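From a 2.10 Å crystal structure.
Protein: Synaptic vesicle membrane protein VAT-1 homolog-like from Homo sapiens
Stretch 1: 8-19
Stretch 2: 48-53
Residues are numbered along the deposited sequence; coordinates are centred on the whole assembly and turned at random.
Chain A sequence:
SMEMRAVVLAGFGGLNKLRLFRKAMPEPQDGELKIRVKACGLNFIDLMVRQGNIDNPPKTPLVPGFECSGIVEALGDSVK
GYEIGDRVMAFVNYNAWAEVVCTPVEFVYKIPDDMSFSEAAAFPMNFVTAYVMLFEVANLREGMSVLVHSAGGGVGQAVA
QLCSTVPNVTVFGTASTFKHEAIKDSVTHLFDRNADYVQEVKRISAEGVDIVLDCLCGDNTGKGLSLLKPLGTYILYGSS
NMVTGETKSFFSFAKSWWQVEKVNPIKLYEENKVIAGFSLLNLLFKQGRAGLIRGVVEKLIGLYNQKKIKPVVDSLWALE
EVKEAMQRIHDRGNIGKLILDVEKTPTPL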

# COMPACT_ATOMS: atom_id res chain seq x y z
N VAL A 8 30.26 25.45 -1.83
CA VAL A 8 31.01 24.25 -2.12
C VAL A 8 31.20 23.46 -0.82
O VAL A 8 31.46 24.04 0.25
CB VAL A 8 32.40 24.57 -2.73
CG1 VAL A 8 32.99 23.27 -3.32
CG2 VAL A 8 32.28 25.63 -3.78
N LEU A 9 31.05 22.15 -0.92
CA LEU A 9 31.43 21.23 0.14
C LEU A 9 32.87 20.78 -0.18
O LEU A 9 33.09 20.05 -1.14
CB LEU A 9 30.49 20.03 0.17
CG LEU A 9 30.73 18.97 1.23
CD1 LEU A 9 30.60 19.55 2.62
CD2 LEU A 9 29.78 17.82 1.00
N ALA A 10 33.83 21.24 0.62
CA ALA A 10 35.26 21.00 0.36
C ALA A 10 35.61 19.52 0.49
O ALA A 10 36.23 18.95 -0.39
CB ALA A 10 36.11 21.83 1.29
N GLY A 11 35.19 18.93 1.60
CA GLY A 11 35.14 17.48 1.76
C GLY A 11 34.07 17.10 2.77
O GLY A 11 33.43 17.98 3.36
N PHE A 12 33.84 15.81 2.98
CA PHE A 12 32.87 15.37 3.99
C PHE A 12 33.41 15.62 5.39
O PHE A 12 34.62 15.56 5.62
CB PHE A 12 32.55 13.89 3.83
CG PHE A 12 32.00 13.54 2.48
CD1 PHE A 12 30.83 14.14 2.02
CD2 PHE A 12 32.63 12.60 1.67
CE1 PHE A 12 30.30 13.81 0.78
CE2 PHE A 12 32.12 12.27 0.42
CZ PHE A 12 30.94 12.88 -0.02
N GLY A 13 32.51 15.88 6.33
CA GLY A 13 32.86 16.28 7.69
C GLY A 13 31.75 17.13 8.30
O GLY A 13 30.59 17.02 7.90
N GLY A 14 32.10 17.98 9.25
CA GLY A 14 31.12 18.84 9.92
C GLY A 14 30.89 20.16 9.19
O GLY A 14 31.33 20.34 8.04
N LEU A 15 30.21 21.08 9.87
CA LEU A 15 29.78 22.35 9.27
C LEU A 15 30.90 23.10 8.57
O LEU A 15 30.67 23.71 7.51
CB LEU A 15 29.14 23.25 10.34
CG LEU A 15 27.75 22.82 10.86
CD1 LEU A 15 27.32 23.65 12.10
CD2 LEU A 15 26.66 22.89 9.76
N ASN A 16 32.11 23.01 9.13
CA ASN A 16 33.26 23.79 8.69
C ASN A 16 33.84 23.42 7.33
O ASN A 16 34.78 24.06 6.84
CB ASN A 16 34.39 23.70 9.74
N LYS A 17 33.29 22.38 6.72
CA LYS A 17 33.67 21.99 5.36
C LYS A 17 32.90 22.76 4.27
O LYS A 17 33.21 22.60 3.08
CB LYS A 17 33.44 20.49 5.17
CG LYS A 17 34.21 19.61 6.14
CD LYS A 17 35.66 19.48 5.71
CE LYS A 17 36.43 18.52 6.59
NZ LYS A 17 37.79 18.27 6.07
N LEU A 18 31.89 23.54 4.67
CA LEU A 18 31.10 24.37 3.74
C LEU A 18 31.67 25.80 3.60
O LEU A 18 31.93 26.50 4.58
CB LEU A 18 29.62 24.46 4.17
CG LEU A 18 28.70 23.25 4.02
CD1 LEU A 18 27.44 23.42 4.83
CD2 LEU A 18 28.36 22.91 2.54
N ARG A 19 31.85 26.24 2.36
CA ARG A 19 32.44 27.56 2.09
C ARG A 19 31.82 28.18 0.83
O ARG A 19 31.22 27.48 0.02
CB ARG A 19 33.96 27.36 1.91
CG ARG A 19 34.72 26.78 3.12
CD ARG A 19 36.10 26.17 2.77
NE ARG A 19 37.09 27.14 2.27
CZ ARG A 19 37.90 27.89 3.02
NH1 ARG A 19 37.89 27.83 4.35
NH2 ARG A 19 38.75 28.72 2.43
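Stretch 2 (48-53) MVRQGN

The end of a helix leaves carbonyl groups without partners in the next turn, and a loop that crosses there can supply both hydrogen-bond donors and a nonpolar cover. The contact between 8-19 and 48-53 in this VAT-1 homolog-like protein is a compact example. Stretch 1 is a strand-loop-strand excursion: V8 and R19 pair through their backbones, the chain leaves the strand after L9, and a 3-10 segment at 15-17 leads into the second strand at L18. Stretch 2 is the last turn of a helix, 48-51, followed by a loop. It lies against the excursion with G13 and Q51 in closest register, their CA atoms 4.8 Å apart. The helix meets stretch 1 with its C-terminal end: M48 stays out of contact, V49 to G52 touch, and N53 is again out of contact.

The helix ends in a Schellman motif. G52 takes a positive phi of 84°, and two backbone bonds reach back into the last turn, from G52 N to V49 O (3.1 Å) and from N53 N to M48 O (2.8 Å). The carbonyl of R50 is instead met by the loop: G13 N donates to R50 O at 3.1 Å, with an angle of 157° at the hydrogen. F12 CA adds a CH...O contact to R50 O at 3.5 Å. In return, R50 NH1 reaches G13 O in a weak hydrogen bond of 3.4 Å, so main chain and side chain of one arginine engage both polar groups of one glycine. G13 O and R50 O, both acceptors, also lie 3.0 Å apart without a hydrogen bond between them.

R50 also provides the largest buried surface of the contact. Its CA-to-CB bond points away from stretch 1, yet the side chain bends back over the loop, placing R50 CD 3.3 Å from G14 O and R50 NH2 3.7 Å from L15 CD2. The backbone N of L15 lies over one face of the guanidinium, while G13 O lies at its edge. R50 NE is buried without a partner.

Van der Waals packing completes the fit, part of it of carbon against the carbonyl of V49. The F12 ring covers the helix terminus: G52 CA sits over one face, 3.7 Å from the F12 ring centroid, a CH-pi contact, while V49 O approaches the edge, 3.2 Å from F12 CD1. A CB on G52 would clash with F12 CG, so the glycine serves the packing as well as the backbone turn. From the strands, L9 CD2 lies 3.7 Å from V49 O and L9 CD1 lies 3.9 Å from R50 CG, with L18 CD1 at 4.3 Å from that same R50 CG.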

# COMPACT_ATOMS: atom_id res chain seq x y z
N MET A 48 23.05 15.07 5.57
CA MET A 48 23.64 13.75 5.33
C MET A 48 24.73 13.79 4.26
O MET A 48 25.76 13.12 4.40
CB MET A 48 22.56 12.76 4.92
CG MET A 48 21.42 12.55 5.95
SD MET A 48 22.01 11.87 7.53
CE MET A 48 22.38 13.37 8.46
N VAL A 49 24.46 14.51 3.17
CA VAL A 49 25.46 14.72 2.11
C VAL A 49 26.69 15.39 2.72
O VAL A 49 27.81 15.01 2.41
CB VAL A 49 24.91 15.60 0.94
N ARG A 50 26.47 16.34 3.62
CA ARG A 50 27.58 17.05 4.29
C ARG A 50 28.49 16.13 5.12
O ARG A 50 29.71 16.32 5.14
CB ARG A 50 27.03 18.16 5.17
CG ARG A 50 28.04 19.23 5.51
CD ARG A 50 28.46 19.23 6.96
NE ARG A 50 27.34 19.57 7.83
CZ ARG A 50 26.89 18.83 8.84
NH1 ARG A 50 27.48 17.69 9.18
NH2 ARG A 50 25.85 19.26 9.54
N GLN A 51 27.92 15.13 5.78
CA GLN A 51 28.73 14.14 6.52
C GLN A 51 29.22 13.00 5.65
O GLN A 51 30.06 12.22 6.09
CB GLN A 51 27.94 13.57 7.70
CG GLN A 51 27.59 14.60 8.76
CD GLN A 51 26.74 13.99 9.86
OE1 GLN A 51 25.71 13.36 9.59
NE2 GLN A 51 27.16 14.17 11.11
N GLY A 52 28.71 12.87 4.43
CA GLY A 52 29.05 11.73 3.56
C GLY A 52 28.23 10.48 3.82
O GLY A 52 28.59 9.40 3.36
N ASN A 53 27.11 10.62 4.54
CA ASN A 53 26.14 9.53 4.75
C ASN A 53 25.21 9.36 3.55
O ASN A 53 24.02 9.67 3.62
CB ASN A 53 25.28 9.77 6.00
CG ASN A 53 26.05 9.61 7.30
OD1 ASN A 53 26.77 10.51 7.73
ND2 ASN A 53 25.86 8.47 7.95